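NANS (YJHS), A 9-O-acetyl N-acetylneuraminic acid esterase (Escherichia coli O157:H7 EDL933, PDB 3PT5) probably hydrolyses the 9-O-acetyl group of 9-O-acetyl-N-acetylneuraminate, allowing the bacterium to grow on this host sialic acid. Local coordinates at residues K113-P116 with F117-D120. Numbering follows the deposited sequence.
Sequences KLLP and FIPD
F117 lies back along the turn that precedes it, presenting a ring edge to two backbone carbonyls: K113 O lies near the ring plane, 3.6 Å from CE2, and L114 O is beside CD2 at 3.7 Å. The ring reaches them because CG stands anti to the carbonyl carbon (chi1 -66°), which folds the side chain back over the preceding turn. Its backbone N donates to L114 O at 2.9 Å. One residue on, I118 N repeats the i to i-3 pattern with L115 O, a longer bond of 3.3 Å but nearly straight at 173°. Two successive bonds of this spacing mark the short 3-10 turn with which helix 107-114 runs out, ahead of strand 122-130, a parallel strand of the central sheet in this SGNH-hydrolase fold. I118 then extends, and its CD1 meets L115 CD1 at 3.9 Å; both side chains also rest on I124 of that strand and on R51, so the turn is joined to the sheet by aliphatic packing. Two waters add to these backbone bonds: one donates to L115 O, which also accepts from I118 N, and to I118 O; the other donates to P116 O and I118 O, at 2.8 Å from each. F117 also touches R335 of helix 315-335, while the K113 ammonium forms a salt bridge with D324 on the same helix.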
loop_
_atom_site.group_PDB
_atom_site.type_symbol
_atom_site.label_atom_id
_atom_site.label_comp_id
_atom_site.label_asym_id
_atom_site.label_seq_id
_atom_site.Cartn_x
_atom_site.Cartn_y
_atom_site.Cartn_z
ATOM N N LYS A 113 9.997 8.850 -4.893
ATOM C CA LYS A 113 10.844 8.442 -6.024
ATOM C C LYS A 113 10.246 8.783 -7.396
ATOM O O LYS A 113 10.983 8.906 -8.377
ATOM C CB LYS A 113 11.242 6.964 -5.912
ATOM C CG LYS A 113 12.201 6.721 -4.747
ATOM C CD LYS A 113 12.403 5.213 -4.472
ATOM C CE LYS A 113 13.261 5.002 -3.205
ATOM N NZ LYS A 113 13.514 3.555 -3.033
ATOM N N LEU A 114 8.923 8.952 -7.455
ATOM C CA LEU A 114 8.223 9.400 -8.681
ATOM C C LEU A 114 8.266 10.928 -8.894
ATOM O O LEU A 114 8.250 11.408 -10.032
ATOM C CB LEU A 114 6.767 8.984 -8.625
ATOM C CG LEU A 114 6.367 7.522 -8.764
ATOM C CD1 LEU A 114 4.862 7.383 -8.433
ATOM C CD2 LEU A 114 6.655 7.029 -10.211
ATOM N N LEU A 115 8.318 11.684 -7.799
ATOM C CA LEU A 115 8.154 13.130 -7.870
ATOM C C LEU A 115 9.133 13.797 -8.833
ATOM O O LEU A 115 8.735 14.720 -9.538
ATOM C CB LEU A 115 8.256 13.751 -6.460
ATOM C CG LEU A 115 7.853 15.212 -6.276
ATOM C CD1 LEU A 115 6.360 15.435 -6.394
ATOM C CD2 LEU A 115 8.378 15.625 -4.922
ATOM N N PRO A 116 10.405 13.325 -8.900
ATOM C CA PRO A 116 11.305 14.094 -9.780
ATOM C C PRO A 116 10.929 14.015 -11.243
ATOM O O PRO A 116 11.414 14.816 -12.049
ATOM C CB PRO A 116 12.661 13.418 -9.568
ATOM C CG PRO A 116 12.559 12.707 -8.289
ATOM C CD PRO A 116 11.147 12.305 -8.125
ATOM N N PHE A 117 10.050 13.081 -11.589
ATOM C CA PHE A 117 9.707 12.826 -12.980
ATOM C C PHE A 117 8.453 13.528 -13.505
ATOM O O PHE A 117 8.088 13.404 -14.687
ATOM C CB PHE A 117 9.606 11.316 -13.163
ATOM C CG PHE A 117 10.910 10.621 -12.988
ATOM C CD1 PHE A 117 11.837 10.575 -14.031
ATOM C CD2 PHE A 117 11.232 10.035 -11.780
ATOM C CE1 PHE A 117 13.052 9.925 -13.861
ATOM C CE2 PHE A 117 12.416 9.388 -11.608
ATOM C CZ PHE A 117 13.341 9.328 -12.650
ATOM N N ILE A 118 7.795 14.291 -12.637
ATOM C CA ILE A 118 6.522 14.949 -13.016
ATOM C C ILE A 118 6.685 16.470 -13.054
ATOM O O ILE A 118 7.674 16.998 -12.543
ATOM C CB ILE A 118 5.347 14.562 -12.046
ATOM C CG1 ILE A 118 5.519 15.246 -10.702
ATOM C CG2 ILE A 118 5.192 13.036 -11.883
ATOM C CD1 ILE A 118 4.374 15.027 -9.757
ATOM N N PRO A 119 5.721 17.198 -13.680
ATOM C CA PRO A 119 5.927 18.642 -13.820
ATOM C C PRO A 119 5.996 19.416 -12.509
ATOM O O PRO A 119 5.376 19.023 -11.571
ATOM C CB PRO A 119 4.719 19.084 -14.638
ATOM C CG PRO A 119 4.354 17.869 -15.435
ATOM C CD PRO A 119 4.559 16.736 -14.462
ATOM N N ASP A 120 6.732 20.525 -12.469
ATOM C CA ASP A 120 6.837 21.320 -11.226
ATOM C C ASP A 120 5.502 21.720 -10.578
ATOM O O ASP A 120 5.454 21.971 -9.383
ATOM C CB ASP A 120 7.637 22.619 -11.455
ATOM C CG ASP A 120 9.130 22.397 -11.542
ATOM O OD1 ASP A 120 9.636 21.305 -11.172
ATOM O OD2 ASP A 120 9.820 23.357 -11.962
HETATM O O HOH W 1 9.046 17.477 -9.677
HETATM O O HOH W 2 10.108 16.612 -13.802
#